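Local structure of reducing end xylose-releasing exo-oligoxylanase (Bacillus halodurans, 1WU4) at residues Pro201-Leu206 with Ala275-Gly280; Trp283-Ile288 with Leu332-Gly337. The protein hydrolyses xylooligosaccharides of three or more units, releasing xylose from the reducing end with inversion of anomeric configuration. The protein carries 1 engineered substitution. One frame throughout, in Å; residues are numbered along the deposited sequence.

Contact 1 of 2, residues Pro201-Leu206 with Ala275-Gly280; sequences PHFYEL and AEWFGG
Trp-277 and Phe-278 both hold CG anti to the carbonyl carbon, and from there their rings reach the helix of Pro-201 to Leu-206. His-202 places CG between its backbone N and carbonyl carbon (chi1 46°). Its ring then presents an edge to the face of the Trp-277 six-membered ring, an offset edge-to-face pair with planes at 70°. His-202 CD2 lies 3.9 Å from Trp-277 CE3. Leu-206 crosses the indole at about a right angle, its CD1 3.8 Å from Trp-277 CZ3. Trp-277 NE1 is hydrogen-bonded to Phe-376 O. The other methyl of Leu-206, CD2, meets the edge of the Phe-278 ring at CZ, 4.0 Å away. One face of that ring takes a CH-pi contact from Glu-205 CB, 3.8 Å from the ring centroid, while Glu-205 CG sits over the centre. The carboxylate runs on to a salt bridge with Arg-227. An alanine in place of Phe-278 would probably open a gap beside Leu-206 CD2 and leave the methylenes of Glu-205 without their aromatic cover. The whole is buried aromatic packing between helices 201-210 and 265-278 of the (alpha/alpha)6 barrel of glycoside hydrolase family 8.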
loop_
_atom_site.group_PDB
_atom_site.type_symbol
_atom_site.label_atom_id
_atom_site.label_comp_id
_atom_site.label_asym_id
_atom_site.label_seq_id
_atom_site.Cartn_x
_atom_site.Cartn_y
_atom_site.Cartn_z
ATOM N N PRO A 201 0.845 4.817 -8.967
ATOM C CA PRO A 201 0.756 4.864 -10.428
ATOM C C PRO A 201 0.730 3.489 -11.076
ATOM O O PRO A 201 0.069 3.294 -12.099
ATOM C CB PRO A 201 1.978 5.696 -10.829
ATOM C CG PRO A 201 2.940 5.482 -9.702
ATOM C CD PRO A 201 2.054 5.505 -8.483
ATOM N N HIS A 202 1.445 2.539 -10.477
ATOM C CA HIS A 202 1.482 1.183 -11.004
ATOM C C HIS A 202 0.116 0.503 -10.895
ATOM O O HIS A 202 -0.232 -0.332 -11.727
ATOM C CB HIS A 202 2.583 0.360 -10.309
ATOM C CG HIS A 202 2.610 0.497 -8.819
ATOM N ND1 HIS A 202 2.671 1.718 -8.182
ATOM C CD2 HIS A 202 2.620 -0.439 -7.839
ATOM C CE1 HIS A 202 2.719 1.528 -6.874
ATOM N NE2 HIS A 202 2.691 0.229 -6.639
ATOM N N PHE A 203 -0.663 0.865 -9.878
ATOM C CA PHE A 203 -2.007 0.312 -9.725
ATOM C C PHE A 203 -2.900 0.932 -10.802
ATOM O O PHE A 203 -3.683 0.237 -11.452
ATOM C CB PHE A 203 -2.589 0.660 -8.349
ATOM C CG PHE A 203 -2.154 -0.257 -7.232
ATOM C CD1 PHE A 203 -0.836 -0.698 -7.129
ATOM C CD2 PHE A 203 -3.064 -0.644 -6.251
ATOM C CE1 PHE A 203 -0.431 -1.512 -6.066
ATOM C CE2 PHE A 203 -2.670 -1.453 -5.185
ATOM C CZ PHE A 203 -1.354 -1.888 -5.091
ATOM N N TYR A 204 -2.772 2.242 -10.998
ATOM C CA TYR A 204 -3.600 2.937 -11.981
ATOM C C TYR A 204 -3.331 2.460 -13.406
ATOM O O TYR A 204 -4.237 2.447 -14.236
ATOM C CB TYR A 204 -3.405 4.456 -11.869
ATOM C CG TYR A 204 -3.447 4.979 -10.446
ATOM C CD1 TYR A 204 -4.145 4.296 -9.443
ATOM C CD2 TYR A 204 -2.733 6.118 -10.084
ATOM C CE1 TYR A 204 -4.112 4.725 -8.120
ATOM C CE2 TYR A 204 -2.697 6.559 -8.763
ATOM C CZ TYR A 204 -3.383 5.852 -7.784
ATOM O OH TYR A 204 -3.284 6.241 -6.468
ATOM N N GLU A 205 -2.093 2.070 -13.692
ATOM C CA GLU A 205 -1.756 1.559 -15.020
ATOM C C GLU A 205 -2.617 0.328 -15.283
ATOM O O GLU A 205 -3.140 0.132 -16.381
ATOM C CB GLU A 205 -0.279 1.160 -15.078
ATOM C CG GLU A 205 0.686 2.312 -14.903
ATOM C CD GLU A 205 0.952 3.054 -16.194
ATOM O OE1 GLU A 205 -0.008 3.304 -16.954
ATOM O OE2 GLU A 205 2.126 3.397 -16.440
ATOM N N LEU A 206 -2.762 -0.511 -14.265
ATOM C CA LEU A 206 -3.565 -1.714 -14.409
ATOM C C LEU A 206 -5.049 -1.359 -14.475
ATOM O O LEU A 206 -5.804 -1.984 -15.218
ATOM C CB LEU A 206 -3.264 -2.684 -13.264
ATOM C CG LEU A 206 -1.810 -3.177 -13.279
ATOM C CD1 LEU A 206 -1.522 -3.995 -12.032
ATOM C CD2 LEU A 206 -1.553 -3.999 -14.538
ATOM N N ALA A 275 8.737 0.560 -10.046
ATOM C CA ALA A 275 9.929 0.361 -10.865
ATOM C C ALA A 275 10.012 -1.085 -11.332
ATOM O O ALA A 275 10.332 -1.355 -12.489
ATOM C CB ALA A 275 11.179 0.724 -10.074
ATOM N N GLU A 276 9.717 -2.016 -10.432
ATOM C CA GLU A 276 9.768 -3.433 -10.775
ATOM C C GLU A 276 8.702 -3.820 -11.792
ATOM O O GLU A 276 8.984 -4.526 -12.761
ATOM C CB GLU A 276 9.606 -4.292 -9.519
ATOM C CG GLU A 276 9.625 -5.799 -9.774
ATOM C CD GLU A 276 10.818 -6.253 -10.599
ATOM O OE1 GLU A 276 11.889 -5.616 -10.507
ATOM O OE2 GLU A 276 10.690 -7.259 -11.328
ATOM N N TRP A 277 7.475 -3.358 -11.572
ATOM C CA TRP A 277 6.372 -3.679 -12.468
ATOM C C TRP A 277 6.408 -2.972 -13.820
ATOM O O TRP A 277 6.247 -3.609 -14.863
ATOM C CB TRP A 277 5.034 -3.361 -11.796
ATOM C CG TRP A 277 4.590 -4.355 -10.759
ATOM C CD1 TRP A 277 5.290 -5.430 -10.282
ATOM C CD2 TRP A 277 3.336 -4.353 -10.069
ATOM N NE1 TRP A 277 4.543 -6.097 -9.333
ATOM C CE2 TRP A 277 3.342 -5.454 -9.185
ATOM C CE3 TRP A 277 2.205 -3.524 -10.111
ATOM C CZ2 TRP A 277 2.258 -5.748 -8.346
ATOM C CZ3 TRP A 277 1.126 -3.819 -9.276
ATOM C CH2 TRP A 277 1.164 -4.920 -8.407
ATOM N N PHE A 278 6.618 -1.661 -13.812
ATOM C CA PHE A 278 6.601 -0.915 -15.061
ATOM C C PHE A 278 7.911 -0.337 -15.571
ATOM O O PHE A 278 7.924 0.401 -16.557
ATOM C CB PHE A 278 5.520 0.160 -14.969
ATOM C CG PHE A 278 4.133 -0.407 -14.993
ATOM C CD1 PHE A 278 3.551 -0.788 -16.198
ATOM C CD2 PHE A 278 3.446 -0.653 -13.809
ATOM C CE1 PHE A 278 2.309 -1.411 -16.224
ATOM C CE2 PHE A 278 2.201 -1.277 -13.824
ATOM C CZ PHE A 278 1.630 -1.658 -15.032
ATOM N N GLY A 279 9.013 -0.686 -14.916
ATOM C CA GLY A 279 10.309 -0.209 -15.364
ATOM C C GLY A 279 10.956 0.860 -14.513
ATOM O O GLY A 279 10.286 1.716 -13.931
ATOM N N GLY A 280 12.280 0.813 -14.448
ATOM C CA GLY A 280 13.004 1.795 -13.669
ATOM C C GLY A 280 13.002 3.136 -14.373
ATOM O O GLY A 280 12.574 3.246 -15.524
#

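Contact 2 of 2, residues Trp283-Ile288 with Leu332-Gly337; sequences WSAEEI and LASVDG
Ser-284, Ala-285 and Ile-288 of a helix pack closely against Ala-333 and Ser-334 of a loop. In this (alpha/alpha)6 barrel, helix 282-295 here meets the connection between helices 320-329 and 340-348. It is packing remote from the catalytic residues. No hydrogen bond joins the two segments, and small side chains let the backbones come near: Ala-285 meets both Ala-333 and Ser-334, and the CA atoms of Ala-285 and Ser-334 are 4.5 Å apart. Ala-333 CB points at the helix and touches Ile-288 CG1 at 3.8 Å. It also lies 4.2 Å from Ser-284 CB; Ser-284 meets Ala-333 alone. Ile-288 carries CG2 anti to its backbone N, and this branch lies beside Ser-334 CB at 4.2 Å. Ser-334 OG is likewise anti to its own backbone N (chi1 -169°). It is hydrogen-bonded to Asn-289 OD1, one residue beyond the helical segment, so the polar tip of the loop serine is held by the same helix. Beyond it the loop closes a type I beta turn from Ser-334 to Gly-337, with Gly-337 N hydrogen-bonded to Ser-334 O. The tightest approach is a CA-H...O contact, in which Ala-285 CA lies 3.1 Å from Ala-333 O with an angle of 126° at the hydrogen.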
loop_
_atom_site.group_PDB
_atom_site.type_symbol
_atom_site.label_atom_id
_atom_site.label_comp_id
_atom_site.label_asym_id
_atom_site.label_seq_id
_atom_site.Cartn_x
_atom_site.Cartn_y
_atom_site.Cartn_z
ATOM N N TRP A 283 14.662 9.247 -12.336
ATOM C CA TRP A 283 14.136 9.917 -11.154
ATOM C C TRP A 283 13.951 8.968 -9.973
ATOM O O TRP A 283 14.330 9.293 -8.854
ATOM C CB TRP A 283 12.793 10.595 -11.450
ATOM C CG TRP A 283 12.290 11.364 -10.261
ATOM C CD1 TRP A 283 12.587 12.659 -9.937
ATOM C CD2 TRP A 283 11.494 10.855 -9.179
ATOM N NE1 TRP A 283 12.034 12.985 -8.723
ATOM C CE2 TRP A 283 11.358 11.896 -8.235
ATOM C CE3 TRP A 283 10.888 9.619 -8.915
ATOM C CZ2 TRP A 283 10.640 11.741 -7.044
ATOM C CZ3 TRP A 283 10.173 9.464 -7.730
ATOM C CH2 TRP A 283 10.057 10.521 -6.811
ATOM N N SER A 284 13.366 7.800 -10.223
ATOM C CA SER A 284 13.133 6.844 -9.143
ATOM C C SER A 284 14.422 6.343 -8.506
ATOM O O SER A 284 14.511 6.239 -7.285
ATOM C CB SER A 284 12.304 5.662 -9.647
ATOM O OG SER A 284 11.003 6.094 -10.009
ATOM N N ALA A 285 15.420 6.032 -9.327
ATOM C CA ALA A 285 16.693 5.553 -8.800
ATOM C C ALA A 285 17.338 6.649 -7.957
ATOM O O ALA A 285 17.844 6.395 -6.865
ATOM C CB ALA A 285 17.620 5.157 -9.945
ATOM N N GLU A 286 17.305 7.877 -8.465
ATOM C CA GLU A 286 17.889 9.001 -7.748
ATOM C C GLU A 286 17.140 9.298 -6.450
ATOM O O GLU A 286 17.750 9.661 -5.443
ATOM C CB GLU A 286 17.915 10.235 -8.653
ATOM C CG GLU A 286 18.913 10.106 -9.801
ATOM C CD GLU A 286 18.715 11.138 -10.893
ATOM O OE1 GLU A 286 19.540 11.169 -11.829
ATOM O OE2 GLU A 286 17.736 11.912 -10.825
ATOM N N GLU A 287 15.821 9.137 -6.477
ATOM C CA GLU A 287 14.992 9.380 -5.298
ATOM C C GLU A 287 15.298 8.364 -4.202
ATOM O O GLU A 287 15.466 8.728 -3.037
ATOM C CB GLU A 287 13.511 9.322 -5.689
ATOM C CG GLU A 287 12.523 9.099 -4.543
ATOM C CD GLU A 287 12.540 10.187 -3.484
ATOM O OE1 GLU A 287 12.990 11.319 -3.761
ATOM O OE2 GLU A 287 12.079 9.909 -2.357
ATOM N N ILE A 288 15.381 7.090 -4.574
ATOM C CA ILE A 288 15.684 6.055 -3.595
ATOM C C ILE A 288 17.098 6.258 -3.048
ATOM O O ILE A 288 17.342 6.074 -1.854
ATOM C CB ILE A 288 15.524 4.644 -4.205
ATOM C CG1 ILE A 288 14.044 4.391 -4.536
ATOM C CG2 ILE A 288 16.044 3.589 -3.241
ATOM C CD1 ILE A 288 13.088 4.604 -3.369
ATOM N N LEU A 332 14.368 -1.849 -5.110
ATOM C CA LEU A 332 13.957 -2.380 -6.406
ATOM C C LEU A 332 14.019 -1.291 -7.479
ATOM O O LEU A 332 14.052 -1.588 -8.672
ATOM C CB LEU A 332 12.538 -2.955 -6.326
ATOM C CG LEU A 332 12.395 -4.281 -5.572
ATOM C CD1 LEU A 332 10.926 -4.554 -5.293
ATOM C CD2 LEU A 332 13.007 -5.411 -6.387
ATOM N N ALA A 333 14.039 -0.031 -7.046
ATOM C CA ALA A 333 14.106 1.098 -7.970
ATOM C C ALA A 333 15.534 1.613 -8.156
ATOM O O ALA A 333 15.764 2.546 -8.920
ATOM C CB ALA A 333 13.202 2.228 -7.485
ATOM N N SER A 334 16.488 1.009 -7.455
ATOM C CA SER A 334 17.891 1.409 -7.574
ATOM C C SER A 334 18.747 0.218 -7.164
ATOM O O SER A 334 19.474 0.266 -6.169
ATOM C CB SER A 334 18.186 2.603 -6.667
ATOM O OG SER A 334 19.458 3.156 -6.969
ATOM N N VAL A 335 18.661 -0.853 -7.946
ATOM C CA VAL A 335 19.395 -2.075 -7.642
ATOM C C VAL A 335 20.911 -1.906 -7.589
ATOM O O VAL A 335 21.599 -2.676 -6.918
ATOM C CB VAL A 335 19.042 -3.193 -8.647
ATOM C CG1 VAL A 335 17.548 -3.476 -8.598
ATOM C CG2 VAL A 335 19.461 -2.792 -10.044
ATOM N N ASP A 336 21.428 -0.900 -8.288
ATOM C CA ASP A 336 22.866 -0.641 -8.298
ATOM C C ASP A 336 23.215 0.562 -7.430
ATOM O O ASP A 336 24.335 1.072 -7.482
ATOM C CB ASP A 336 23.353 -0.396 -9.728
ATOM C CG ASP A 336 23.175 -1.607 -10.620
ATOM O OD1 ASP A 336 23.693 -2.689 -10.268
ATOM O OD2 ASP A 336 22.522 -1.479 -11.679
ATOM N N GLY A 337 22.252 1.014 -6.633
ATOM C CA GLY A 337 22.477 2.155 -5.766
ATOM C C GLY A 337 23.558 1.885 -4.738
ATOM O O GLY A 337 23.777 0.737 -4.356
#

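How the contacts relate
Contact 1 is complete before contact 2 begins along the chain, and their centres are about 14 Å apart. Helix 265-278 ends in contact 1, and helix 282-295, the next in the chain, enters contact 2. The two contacts also touch directly. Ala-275 CB packs on Ala-333 CB at 3.6 Å, so Ala-333 has helix 282-295 and helix 265-278 both as neighbours. Contact 1 is nearer the chain centre, about 13 Å from it against about 19 Å for contact 2, measured between centres. The side chain of Phe-203 is about 11 Å from that of Glu-70, the probable proton donor.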